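Local coordinates for iron-sulfur cluster assembly scaffold protein NifU (Fervidobacterium islandicum, PDB 6A6F) that probably serves as a scaffold or sulfur acceptor for iron-sulfur cluster assembly by the SUF system, and binds a zinc ion, at residues Phe9-Asp12 / Tyr13-Leu16; His60-Ala63 / Ile64-Ala67; Ala84-Met87 / Met88-Glu92; Asn110-Asp113 / Val114-Tyr117; Lys122-Leu125 / Leu126-Thr130. One frame throughout, in Å; residues are numbered along the deposited sequence.

Interaction 1 (Phe9-Asp12 / Tyr13-Leu16)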
loop_
_atom_site.group_PDB
_atom_site.type_symbol
_atom_site.label_atom_id
_atom_site.label_comp_id
_atom_site.label_asym_id
_atom_site.label_seq_id
_atom_site.Cartn_x
_atom_site.Cartn_y
_atom_site.Cartn_z
ATOM N N PHE A 9 1.955 3.897 -14.436
ATOM C CA PHE A 9 2.912 2.803 -14.373
ATOM C C PHE A 9 3.133 2.387 -12.920
ATOM O O PHE A 9 2.967 1.250 -12.581
ATOM C CB PHE A 9 4.241 3.225 -15.025
ATOM C CG PHE A 9 5.311 2.204 -14.902
ATOM C CD1 PHE A 9 5.447 1.222 -15.849
ATOM C CD2 PHE A 9 6.206 2.238 -13.838
ATOM C CE1 PHE A 9 6.443 0.270 -15.754
ATOM C CE2 PHE A 9 7.204 1.285 -13.738
ATOM C CZ PHE A 9 7.324 0.300 -14.709
ATOM N N ILE A 10 3.521 3.336 -12.096
ATOM C CA ILE A 10 3.706 3.132 -10.652
ATOM C C ILE A 10 2.442 2.559 -10.006
ATOM O O ILE A 10 2.510 1.558 -9.251
ATOM C CB ILE A 10 4.166 4.431 -9.961
ATOM C CG1 ILE A 10 5.608 4.736 -10.373
ATOM C CG2 ILE A 10 4.148 4.322 -8.427
ATOM C CD1 ILE A 10 6.070 6.114 -10.067
ATOM N N MET A 11 1.296 3.169 -10.270
ATOM C CA MET A 11 0.054 2.669 -9.651
ATOM C C MET A 11 -0.333 1.267 -10.059
ATOM O O MET A 11 -0.716 0.465 -9.180
ATOM C CB MET A 11 -1.121 3.660 -9.766
ATOM C CG MET A 11 -0.894 4.968 -8.984
ATOM S SD MET A 11 -0.222 4.867 -7.290
ATOM C CE MET A 11 -1.619 3.993 -6.551
ATOM N N ASP A 12 -0.193 0.927 -11.340
ATOM C CA ASP A 12 -0.403 -0.406 -11.783
ATOM C C ASP A 12 0.579 -1.369 -11.072
ATOM O O ASP A 12 0.135 -2.377 -10.553
ATOM C CB ASP A 12 -0.184 -0.531 -13.316
ATOM C CG ASP A 12 -1.358 0.078 -14.154
ATOM O OD1 ASP A 12 -2.397 0.413 -13.563
ATOM O OD2 ASP A 12 -1.253 0.174 -15.402
ATOM N N TYR A 13 1.892 -1.091 -11.103
ATOM C CA TYR A 13 2.845 -2.003 -10.492
ATOM C C TYR A 13 2.733 -2.130 -8.963
ATOM O O TYR A 13 3.123 -3.138 -8.420
ATOM C CB TYR A 13 4.290 -1.705 -10.934
ATOM C CG TYR A 13 4.612 -2.454 -12.211
ATOM C CD1 TYR A 13 5.008 -3.794 -12.167
ATOM C CD2 TYR A 13 4.466 -1.839 -13.457
ATOM C CE1 TYR A 13 5.253 -4.504 -13.317
ATOM C CE2 TYR A 13 4.721 -2.533 -14.632
ATOM C CZ TYR A 13 5.124 -3.855 -14.558
ATOM O OH TYR A 13 5.375 -4.543 -15.712
ATOM N N SER A 14 2.216 -1.114 -8.271
ATOM C CA SER A 14 2.095 -1.168 -6.803
ATOM C C SER A 14 1.024 -2.168 -6.385
ATOM O O SER A 14 1.041 -2.629 -5.274
ATOM C CB SER A 14 1.678 0.185 -6.183
ATOM O OG SER A 14 0.324 0.504 -6.561
ATOM N N LYS A 15 0.086 -2.467 -7.267
ATOM C CA LYS A 15 -1.013 -3.365 -6.963
ATOM C C LYS A 15 -0.741 -4.791 -7.390
ATOM O O LYS A 15 -1.546 -5.685 -7.095
ATOM C CB LYS A 15 -2.293 -2.901 -7.680
ATOM C CG LYS A 15 -2.931 -1.672 -7.057
ATOM C CD LYS A 15 -4.344 -1.437 -7.562
ATOM C CE LYS A 15 -4.373 -0.974 -9.028
ATOM N NZ LYS A 15 -4.027 0.469 -9.140
ATOM N N LEU A 16 0.382 -5.024 -8.064
ATOM C CA LEU A 16 0.662 -6.359 -8.599
ATOM C C LEU A 16 0.750 -7.382 -7.468
ATOM O O LEU A 16 1.368 -7.117 -6.440
ATOM C CB LEU A 16 1.964 -6.326 -9.401
ATOM C CG LEU A 16 2.176 -7.375 -10.450
ATOM C CD1 LEU A 16 1.153 -7.189 -11.579
ATOM C CD2 LEU A 16 3.590 -7.294 -10.991
HETATM O O HOH W 1 -3.621 1.477 -11.746
#

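Interaction 2 (His60-Ala63 / Ile64-Ala67). With ZN (zinc ion), chain G.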
loop_
_atom_site.group_PDB
_atom_site.type_symbol
_atom_site.label_atom_id
_atom_site.label_comp_id
_atom_site.label_asym_id
_atom_site.label_seq_id
_atom_site.Cartn_x
_atom_site.Cartn_y
_atom_site.Cartn_z
ATOM N N HIS A 60 4.802 -4.535 3.362
ATOM C CA HIS A 60 4.055 -3.587 2.586
ATOM C C HIS A 60 4.619 -2.224 2.815
ATOM O O HIS A 60 5.418 -1.988 3.720
ATOM C CB HIS A 60 2.564 -3.643 2.931
ATOM C CG HIS A 60 2.237 -3.056 4.263
ATOM N ND1 HIS A 60 2.481 -3.728 5.440
ATOM C CD2 HIS A 60 1.743 -1.841 4.616
ATOM C CE1 HIS A 60 2.118 -2.973 6.457
ATOM N NE2 HIS A 60 1.670 -1.819 5.990
ATOM N N GLY A 61 4.169 -1.306 1.986
ATOM C CA GLY A 61 4.650 0.057 2.043
ATOM C C GLY A 61 3.890 0.958 1.080
ATOM O O GLY A 61 2.861 0.592 0.529
ATOM N N CYS A 62 4.430 2.147 0.855
ATOM C CA CYS A 62 3.859 3.052 -0.114
ATOM C C CYS A 62 3.807 2.480 -1.578
ATOM O O CYS A 62 4.383 1.409 -1.908
ATOM C CB CYS A 62 4.622 4.364 -0.053
ATOM S SG CYS A 62 6.245 4.441 -0.833
ATOM N N ALA A 63 3.127 3.203 -2.446
ATOM C CA ALA A 63 3.020 2.813 -3.820
ATOM C C ALA A 63 4.352 2.799 -4.583
ATOM O O ALA A 63 4.540 1.969 -5.481
ATOM C CB ALA A 63 1.992 3.704 -4.533
ATOM N N ILE A 64 5.250 3.696 -4.245
ATOM C CA ILE A 64 6.528 3.790 -4.881
ATOM C C ILE A 64 7.430 2.615 -4.476
ATOM O O ILE A 64 8.051 1.995 -5.374
ATOM C CB ILE A 64 7.211 5.133 -4.585
ATOM C CG1 ILE A 64 6.463 6.291 -5.264
ATOM C CG2 ILE A 64 8.645 5.120 -5.075
ATOM C CD1 ILE A 64 7.011 7.659 -4.868
ATOM N N SER A 65 7.505 2.306 -3.170
ATOM C CA SER A 65 8.277 1.148 -2.706
ATOM C C SER A 65 7.723 -0.194 -3.234
ATOM O O SER A 65 8.510 -1.044 -3.633
ATOM C CB SER A 65 8.406 1.076 -1.163
ATOM O OG SER A 65 7.118 0.812 -0.569
ATOM N N GLN A 66 6.394 -0.367 -3.257
ATOM C CA GLN A 66 5.752 -1.583 -3.766
ATOM C C GLN A 66 5.885 -1.703 -5.297
ATOM O O GLN A 66 6.217 -2.803 -5.792
ATOM C CB GLN A 66 4.268 -1.738 -3.348
ATOM C CG GLN A 66 4.037 -1.860 -1.854
ATOM C CD GLN A 66 2.595 -2.225 -1.417
ATOM O OE1 GLN A 66 2.399 -2.537 -0.262
ATOM N NE2 GLN A 66 1.610 -2.204 -2.327
ATOM N N ALA A 67 5.656 -0.608 -6.033
ATOM C CA ALA A 67 5.894 -0.576 -7.478
ATOM C C ALA A 67 7.340 -0.920 -7.833
ATOM O O ALA A 67 7.589 -1.772 -8.668
ATOM C CB ALA A 67 5.513 0.764 -8.081
HETATM ZN ZN ZN G . 7.678 5.024 0.910
#

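Interaction 3 (Ala84-Met87 / Met88-Glu92)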
loop_
_atom_site.group_PDB
_atom_site.type_symbol
_atom_site.label_atom_id
_atom_site.label_comp_id
_atom_site.label_asym_id
_atom_site.label_seq_id
_atom_site.Cartn_x
_atom_site.Cartn_y
_atom_site.Cartn_z
ATOM N N ALA A 84 22.007 -8.805 -11.853
ATOM C CA ALA A 84 21.088 -8.103 -10.956
ATOM C C ALA A 84 21.788 -6.957 -10.219
ATOM O O ALA A 84 21.236 -5.841 -10.086
ATOM C CB ALA A 84 20.440 -9.062 -9.959
ATOM N N LEU A 85 22.999 -7.225 -9.743
ATOM C CA LEU A 85 23.797 -6.191 -9.071
ATOM C C LEU A 85 24.165 -5.020 -9.992
ATOM O O LEU A 85 24.221 -3.878 -9.555
ATOM C CB LEU A 85 25.053 -6.815 -8.444
ATOM C CG LEU A 85 24.759 -7.670 -7.218
ATOM C CD1 LEU A 85 25.937 -8.556 -6.763
ATOM C CD2 LEU A 85 24.329 -6.768 -6.082
ATOM N N GLU A 86 24.360 -5.296 -11.271
ATOM C CA GLU A 86 24.652 -4.253 -12.241
ATOM C C GLU A 86 23.394 -3.421 -12.501
ATOM O O GLU A 86 23.452 -2.181 -12.593
ATOM C CB GLU A 86 25.188 -4.877 -13.535
ATOM C CG GLU A 86 25.483 -3.898 -14.674
ATOM C CD GLU A 86 25.679 -4.605 -16.012
ATOM O OE1 GLU A 86 25.858 -3.913 -17.054
ATOM O OE2 GLU A 86 25.651 -5.863 -16.015
ATOM N N MET A 87 22.248 -4.096 -12.625
ATOM C CA MET A 87 20.976 -3.360 -12.688
ATOM C C MET A 87 20.809 -2.464 -11.511
ATOM O O MET A 87 20.535 -1.273 -11.662
ATOM C CB MET A 87 19.817 -4.318 -12.697
ATOM C CG MET A 87 19.056 -4.304 -13.978
ATOM S SD MET A 87 17.678 -5.479 -13.858
ATOM C CE MET A 87 18.680 -6.940 -14.002
ATOM N N MET A 88 20.988 -3.042 -10.327
ATOM C CA MET A 88 20.915 -2.275 -9.083
ATOM C C MET A 88 21.827 -1.038 -9.083
ATOM O O MET A 88 21.386 0.061 -8.725
ATOM C CB MET A 88 21.265 -3.180 -7.915
ATOM C CG MET A 88 21.125 -2.559 -6.539
ATOM S SD MET A 88 22.572 -1.660 -5.892
ATOM C CE MET A 88 23.931 -2.690 -6.384
ATOM N N LYS A 89 23.088 -1.214 -9.494
ATOM C CA LYS A 89 24.028 -0.076 -9.548
ATOM C C LYS A 89 23.531 1.027 -10.498
ATOM O O LYS A 89 23.526 2.229 -10.168
ATOM C CB LYS A 89 25.434 -0.588 -9.937
ATOM C CG LYS A 89 26.530 0.487 -9.919
ATOM C CD LYS A 89 27.683 0.188 -10.897
ATOM C CE LYS A 89 27.313 0.592 -12.326
ATOM N NZ LYS A 89 28.138 -0.054 -13.392
ATOM N N ASN A 90 23.074 0.627 -11.669
ATOM C CA ASN A 90 22.422 1.558 -12.569
ATOM C C ASN A 90 21.208 2.295 -12.006
ATOM O O ASN A 90 21.044 3.495 -12.274
ATOM C CB ASN A 90 22.044 0.868 -13.835
ATOM C CG ASN A 90 23.209 0.776 -14.779
ATOM O OD1 ASN A 90 23.494 1.731 -15.497
ATOM N ND2 ASN A 90 23.879 -0.367 -14.796
ATOM N N ALA A 91 20.387 1.602 -11.202
ATOM C CA ALA A 91 19.144 2.188 -10.690
ATOM C C ALA A 91 19.462 3.231 -9.666
ATOM O O ALA A 91 18.834 4.305 -9.658
ATOM C CB ALA A 91 18.259 1.122 -10.072
ATOM N N GLU A 92 20.432 2.918 -8.806
ATOM C CA GLU A 92 20.925 3.870 -7.845
ATOM C C GLU A 92 21.593 5.067 -8.560
ATOM O O GLU A 92 21.263 6.222 -8.256
ATOM C CB GLU A 92 21.893 3.210 -6.836
ATOM C CG GLU A 92 22.346 4.197 -5.767
ATOM C CD GLU A 92 22.972 3.570 -4.532
ATOM O OE1 GLU A 92 23.832 2.694 -4.698
ATOM O OE2 GLU A 92 22.605 3.985 -3.393
#

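Interaction 4 (Asn110-Asp113 / Val114-Tyr117)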
loop_
_atom_site.group_PDB
_atom_site.type_symbol
_atom_site.label_atom_id
_atom_site.label_comp_id
_atom_site.label_asym_id
_atom_site.label_seq_id
_atom_site.Cartn_x
_atom_site.Cartn_y
_atom_site.Cartn_z
ATOM N N ASN A 110 11.055 3.963 -15.896
ATOM C CA ASN A 110 9.795 4.612 -15.564
ATOM C C ASN A 110 9.816 5.327 -14.190
ATOM O O ASN A 110 9.033 6.209 -13.974
ATOM C CB ASN A 110 8.646 3.623 -15.756
ATOM C CG ASN A 110 8.428 3.303 -17.226
ATOM O OD1 ASN A 110 8.282 4.215 -18.002
ATOM N ND2 ASN A 110 8.473 2.041 -17.620
ATOM N N PHE A 111 10.793 5.033 -13.332
ATOM C CA PHE A 111 10.943 5.698 -12.079
ATOM C C PHE A 111 11.855 6.945 -12.086
ATOM O O PHE A 111 12.069 7.524 -11.032
ATOM C CB PHE A 111 11.512 4.693 -11.075
ATOM C CG PHE A 111 10.589 3.541 -10.800
ATOM C CD1 PHE A 111 9.582 3.675 -9.862
ATOM C CD2 PHE A 111 10.721 2.347 -11.479
ATOM C CE1 PHE A 111 8.714 2.651 -9.593
ATOM C CE2 PHE A 111 9.857 1.279 -11.213
ATOM C CZ PHE A 111 8.841 1.442 -10.273
ATOM N N TYR A 112 12.399 7.303 -13.244
ATOM C CA TYR A 112 13.320 8.433 -13.406
ATOM C C TYR A 112 12.861 9.648 -12.613
ATOM O O TYR A 112 13.616 10.221 -11.891
ATOM C CB TYR A 112 13.450 8.798 -14.898
ATOM C CG TYR A 112 14.439 9.895 -15.160
ATOM C CD1 TYR A 112 15.781 9.618 -15.237
ATOM C CD2 TYR A 112 14.029 11.227 -15.277
ATOM C CE1 TYR A 112 16.705 10.611 -15.471
ATOM C CE2 TYR A 112 14.945 12.238 -15.512
ATOM C CZ TYR A 112 16.271 11.917 -15.615
ATOM O OH TYR A 112 17.192 12.889 -15.816
ATOM N N ASP A 113 11.605 9.998 -12.735
ATOM C CA ASP A 113 11.081 11.198 -12.072
ATOM C C ASP A 113 11.159 11.219 -10.558
ATOM O O ASP A 113 11.121 12.291 -9.935
ATOM C CB ASP A 113 9.635 11.403 -12.420
ATOM C CG ASP A 113 9.454 12.460 -13.441
ATOM O OD1 ASP A 113 9.727 13.642 -13.086
ATOM O OD2 ASP A 113 9.042 12.116 -14.580
ATOM N N VAL A 114 11.264 10.055 -9.963
ATOM C CA VAL A 114 11.306 9.989 -8.521
ATOM C C VAL A 114 12.527 10.702 -7.958
ATOM O O VAL A 114 12.506 11.187 -6.811
ATOM C CB VAL A 114 11.252 8.504 -8.087
ATOM C CG1 VAL A 114 11.443 8.378 -6.582
ATOM C CG2 VAL A 114 9.924 7.909 -8.549
ATOM N N LYS A 115 13.607 10.753 -8.733
ATOM C CA LYS A 115 14.832 11.379 -8.279
ATOM C C LYS A 115 14.654 12.878 -7.929
ATOM O O LYS A 115 15.462 13.442 -7.227
ATOM C CB LYS A 115 15.922 11.227 -9.331
ATOM C CG LYS A 115 15.769 12.156 -10.513
ATOM C CD LYS A 115 16.906 11.975 -11.507
ATOM C CE LYS A 115 16.978 13.168 -12.440
ATOM N NZ LYS A 115 18.333 13.208 -13.034
ATOM N N ASN A 116 13.583 13.499 -8.406
ATOM C CA ASN A 116 13.287 14.891 -8.051
ATOM C C ASN A 116 12.650 14.997 -6.664
ATOM O O ASN A 116 12.404 16.096 -6.197
ATOM C CB ASN A 116 12.369 15.528 -9.102
ATOM C CG ASN A 116 12.976 15.508 -10.479
ATOM O OD1 ASN A 116 14.178 15.686 -10.626
ATOM N ND2 ASN A 116 12.158 15.271 -11.486
ATOM N N TYR A 117 12.388 13.860 -6.009
ATOM C CA TYR A 117 11.817 13.859 -4.681
ATOM C C TYR A 117 12.750 13.094 -3.724
ATOM O O TYR A 117 12.621 11.868 -3.548
ATOM C CB TYR A 117 10.438 13.245 -4.704
ATOM C CG TYR A 117 9.458 13.897 -5.623
ATOM C CD1 TYR A 117 8.425 14.666 -5.137
ATOM C CD2 TYR A 117 9.516 13.678 -7.003
ATOM C CE1 TYR A 117 7.475 15.244 -5.991
ATOM C CE2 TYR A 117 8.595 14.238 -7.867
ATOM C CZ TYR A 117 7.579 15.033 -7.369
ATOM O OH TYR A 117 6.665 15.555 -8.263
#

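Interaction 5 (Lys122-Leu125 / Leu126-Thr130). With ZN (zinc ion), chain G.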
loop_
_atom_site.group_PDB
_atom_site.type_symbol
_atom_site.label_atom_id
_atom_site.label_comp_id
_atom_site.label_asym_id
_atom_site.label_seq_id
_atom_site.Cartn_x
_atom_site.Cartn_y
_atom_site.Cartn_z
ATOM N N LYS A 122 14.273 7.133 -1.329
ATOM C CA LYS A 122 14.455 6.019 -0.420
ATOM C C LYS A 122 13.435 4.902 -0.578
ATOM O O LYS A 122 13.766 3.766 -0.311
ATOM C CB LYS A 122 14.398 6.506 1.027
ATOM C CG LYS A 122 15.719 7.108 1.476
ATOM C CD LYS A 122 15.697 8.625 1.510
ATOM C CE LYS A 122 16.339 9.122 2.800
ATOM N NZ LYS A 122 15.555 8.499 3.889
ATOM N N CYS A 123 12.205 5.261 -0.950
ATOM C CA CYS A 123 11.137 4.337 -1.258
ATOM C C CYS A 123 11.475 3.518 -2.512
ATOM O O CYS A 123 11.398 2.313 -2.488
ATOM C CB CYS A 123 9.798 5.081 -1.428
ATOM S SG CYS A 123 9.423 6.238 -0.059
ATOM N N PHE A 124 11.854 4.194 -3.594
ATOM C CA PHE A 124 12.343 3.534 -4.766
ATOM C C PHE A 124 13.514 2.581 -4.507
ATOM O O PHE A 124 13.547 1.449 -5.038
ATOM C CB PHE A 124 12.826 4.541 -5.792
ATOM C CG PHE A 124 13.461 3.903 -6.966
ATOM C CD1 PHE A 124 12.711 3.152 -7.849
ATOM C CD2 PHE A 124 14.813 4.007 -7.176
ATOM C CE1 PHE A 124 13.304 2.546 -8.964
ATOM C CE2 PHE A 124 15.420 3.387 -8.263
ATOM C CZ PHE A 124 14.662 2.652 -9.162
ATOM N N LEU A 125 14.485 3.043 -3.731
ATOM C CA LEU A 125 15.692 2.288 -3.498
ATOM C C LEU A 125 15.587 1.170 -2.487
ATOM O O LEU A 125 16.472 0.325 -2.468
ATOM C CB LEU A 125 16.861 3.193 -3.108
ATOM C CG LEU A 125 17.462 3.992 -4.264
ATOM C CD1 LEU A 125 18.548 4.892 -3.704
ATOM C CD2 LEU A 125 18.017 3.093 -5.361
ATOM N N LEU A 126 14.543 1.156 -1.652
ATOM C CA LEU A 126 14.432 0.169 -0.607
ATOM C C LEU A 126 14.601 -1.296 -1.120
ATOM O O LEU A 126 15.466 -2.017 -0.633
ATOM C CB LEU A 126 13.106 0.319 0.158
ATOM C CG LEU A 126 12.851 -0.779 1.206
ATOM C CD1 LEU A 126 13.957 -0.743 2.242
ATOM C CD2 LEU A 126 11.500 -0.626 1.852
ATOM N N PRO A 127 13.781 -1.737 -2.114
ATOM C CA PRO A 127 14.009 -3.112 -2.602
ATOM C C PRO A 127 15.388 -3.330 -3.164
ATOM O O PRO A 127 15.906 -4.423 -3.019
ATOM C CB PRO A 127 12.979 -3.291 -3.705
ATOM C CG PRO A 127 12.567 -1.890 -4.026
ATOM C CD PRO A 127 12.646 -1.117 -2.778
ATOM N N TRP A 128 15.946 -2.345 -3.854
ATOM C CA TRP A 128 17.255 -2.509 -4.520
ATOM C C TRP A 128 18.419 -2.620 -3.506
ATOM O O TRP A 128 19.316 -3.447 -3.665
ATOM C CB TRP A 128 17.512 -1.344 -5.491
ATOM C CG TRP A 128 16.684 -1.400 -6.716
ATOM C CD1 TRP A 128 15.599 -0.647 -6.992
ATOM C CD2 TRP A 128 16.843 -2.301 -7.804
ATOM N NE1 TRP A 128 15.069 -1.013 -8.184
ATOM C CE2 TRP A 128 15.829 -2.025 -8.716
ATOM C CE3 TRP A 128 17.731 -3.338 -8.080
ATOM C CZ2 TRP A 128 15.681 -2.733 -9.905
ATOM C CZ3 TRP A 128 17.595 -4.025 -9.282
ATOM C CH2 TRP A 128 16.589 -3.711 -10.174
ATOM N N LYS A 129 18.373 -1.779 -2.471
ATOM C CA LYS A 129 19.345 -1.810 -1.391
ATOM C C LYS A 129 19.232 -3.119 -0.613
ATOM O O LYS A 129 20.239 -3.688 -0.237
ATOM C CB LYS A 129 19.139 -0.627 -0.430
ATOM C CG LYS A 129 19.336 0.779 -1.023
ATOM C CD LYS A 129 20.603 0.946 -1.854
ATOM C CE LYS A 129 21.851 0.963 -0.975
ATOM N NZ LYS A 129 23.141 0.973 -1.759
ATOM N N THR A 130 18.004 -3.596 -0.416
ATOM C CA THR A 130 17.778 -4.880 0.219
ATOM C C THR A 130 18.294 -6.017 -0.620
ATOM O O THR A 130 18.946 -6.918 -0.100
ATOM C CB THR A 130 16.295 -5.097 0.569
ATOM O OG1 THR A 130 15.882 -4.013 1.394
ATOM C CG2 THR A 130 16.111 -6.403 1.326
HETATM ZN ZN ZN G . 7.678 5.024 0.910
#

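Interaction 1 (Phe9-Asp12 / Tyr13-Leu16)
Y13 lays its ring against that of F9 one helical turn earlier. The planes meet at 43° with centroids 4.9 Å apart, an oblique pairing in which Y13 CD2 sits over one face of the F9 ring, toward its rim. The closest pair is F9 CE1 and Y13 CE2, 3.5 Å apart. F9 turns its ring to this side because its CG lies anti to the backbone N (chi1 175°). In the backbone beside the rings, Y13 N donates to F9 O over 3.0 Å, and the same carbonyl oxygen lies in the plane of the Y13 ring, beside CD2. The tyrosine hydroxyl leaves the turn to bond E74 on helix 63-76.

M11 contributes mainly through its carbonyl. S14 OG folds back along its own helix and bonds M11 O at 2.8 Å, a direction its chi1 of 68° allows, while its methylene carbon stays near I10 O. A second, weak donor to M11 O is K15 NZ, 3.3 Å away, brought back by bends at chi3 and chi4; the stronger partner of that amine is Y6 of the second subunit. D12 approaches K15 without a direct salt bridge, OD1 and NZ being 4.7 Å apart. A water lies between them, 2.8 Å from K15 NZ, although its very short distance to OD1 makes its exact place doubtful.

K15 N bonds D12 O, an i to i+3 link. The i to i+4 bonds from Y13 N and S14 N, with the F9 and Y13 rings paired on the same side, are typical of an alpha-helical turn, here in helix 8-14, whose F9, I10, M11 and Y13 pack on helix 63-76.

Interaction 2 (His60-Ala63 / Ile64-Ala67)
C62 and S65 form the N-terminal cap of helix 63-76, with C62 at the N-cap position and its sulfur taking the part more often played by an oxygen. S65 N points almost straight at C62 SG, 3.4 Å away with an angle of 170° at the hydrogen. The cysteine side chain reaches this place because SG stands between its own backbone N and carbonyl carbon (chi1 77°), close to the first turn. I64 passes alongside, its CB touching the same sulfur. The carbonyl of C62 points roughly at right angles to its side chain and accepts from Q66 N at 3.0 Å, followed by the regular bond from A67 N to A63 O.

Q66 faces back toward the loop. Its CG packs against C62 O at 3.3 Å, and the chain then runs extended past G61, whose carbonyl oxygen lies 3.4 Å from Q66 CD. The amide oxygen OE1 finally meets G61 N at 3.1 Å; the bond is nearly straight, though the donor is tilted 26° from the amide carbonyl plane. Thus the side chain ties the fully extended glycine, two residues before the first helical residue, to the helix itself. At G61 a side chain would be hard to fit, since a beta carbon would come within 2.6 Å of S65 OG.

The cap is also a metal site. D39, C37 and C123 complete the coordination of the zinc, so one sulfur serves both helix and metal: C62 SG accepts from the backbone of S65 while bonding the zinc ion at 2.3 Å.

Interaction 3 (Ala84-Met87 / Met88-Glu92)
E86 O takes two hydrogen bonds from N90, one from the backbone N at 3.0 Å and one from the side-chain ND2 at 2.9 Å. The donors come from opposite faces of the carbonyl plane, ND2 standing well out of it, while E86 O lies close to the plane of the N90 amide. With chi1 at -82°, the asparagine turns ND2 back toward the preceding turn and leaves OD1 to accept from D101 N. E86 runs beside it, extended throughout, and its CG passes 3.9 Å from N90 ND2. With an alanine here, E86 O would probably keep only its backbone donor and D101 N would be left without its side-chain acceptor.

M88 behaves differently. Its CG is anti to the backbone N, but bends at chi2 and chi3 curl the chain back so that the methyl CE ends 3.4 Å from L85 O. The same methyl lies 4.1 Å from L85 CD2, the two side chains pointing the same way from the helix. M87 has a first torsion of -114°, away from the usual staggered values, then extends at chi2 and bends at chi3, its side chain packing on Q75, I76 and V104.

Regular bonds from M88 N, K89 N and A91 N to the carbonyls four residues earlier complete the turns of helix 81-95. Different faces of the helix meet different neighbours: M88, A84 and A91 pack on helix 118-135, M87 and A84 on helix 63-76, and M87, E86 and N90 on the short helix 102-105.

Interaction 4 (Asn110-Asp113 / Val114-Tyr117)
K115 lies along Y112, both side chains leaving the backbone in the same direction. The lysine begins with CG between its own backbone N and carbonyl carbon (chi1 76°), a less favourable rotamer that brings the chain over the tyrosine. Its CB is 3.6 Å from Y112 O, and CG comes still closer to that oxygen, at 3.2 Å. The chain then extends: CD rides 4.1 Å above one face of the Y112 ring, toward the rim, and CE settles 3.5 Å from Y112 CZ. At the tip NZ donates to Y112 OH at 3.0 Å. CD and CE therefore pack on the ring while the ammonium bonds its hydroxyl, which restrains both side chains.

On another side of the turn V114 puts CG2 at the edge of the F111 ring, and its CB and CG2 both lie against F111 O. Y117 meets D113 with its ring edge, the carbonyl oxygen of D113 lying in the ring plane 3.6 Å from CD2. F111 leads its ring inward to meet F124 of helix 118-135, whereas Y112, V114 and K115 touch the end of helix 81-95 at M94 and M95.

The backbone bonds link residues three apart: V114 N to F111 O at 2.9 Å, K115 N to Y112 O at 3.2 Å, then N116 N to D113 O and Y117 N to V114 O. In the first three the donor stands 40° or more out of the carbonyl plane. Such a run of i to i+3 bonds is the mark of a 3-10 helix, here leading into helix 118-135.

Interaction 5 (Lys122-Leu125 / Leu126-Thr130)
W128 places CD1 over one face of the F124 ring, 4.0 Å above its plane and shifted toward the rim. The five-membered ring and the phenyl ring are inclined at 44°, with centroids 5.2 Å apart, and the indole NE1 approaches F124 CZ. At the indole edge, near its plane, lies F124 O, 3.5 Å from CD1. The two groups come together from different first torsions: F124 CG is anti to its backbone N (chi1 174°), whereas W128 CG is anti to its carbonyl carbon.

This pair spans a proline kink in helix 118-135. P127 has no N-H to give C123 O, and its CD lies 3.5 Å from F124 O; W128 N does not bond that oxygen, which accepts from S68 OG of helix 63-76. Before the kink L126 N makes only weak bonds, to K122 O and C123 O. Regular helix resumes with K129 N, which reaches L125 O at 2.8 Å nearly in line with the carbonyl. The K129 amine pairs with E132.

C123 points away from the kink and binds the zinc through SG, 2.3 Å distant, with C37, D39 and C62. The indole also packs on M88 of helix 81-95 and M72 of helix 63-76, so a serine in its place would probably open a gap between helix 118-135 and these two and leave F124 able to shift.

Beyond the proline, T130 closes the turn: its OG1, at 2.9 Å, and its backbone N, at 3.0 Å, reach L126 O from opposite faces of the carbonyl plane.

Interactions 2 and 5 converge on the zinc, with centres 10 Å apart, and bring C62 SG within 3.7 Å of C123 CB; C37 and D39 complete the site. Interaction 1 packs against interaction 2, where S14 O meets Q66 NE2 in a weak hydrogen bond, and both touch the second subunit. F111 of interaction 4 joins several contacts: its ring lies against F9, I10 and A67, and its CG is 3.4 Å from F124 CE1. Interaction 3 is farthest from interaction 1, about 21 Å between centres. It reaches the metal side through interaction 5, where M88 packs on W128 and E92 forms a long, weak ion pair with K129.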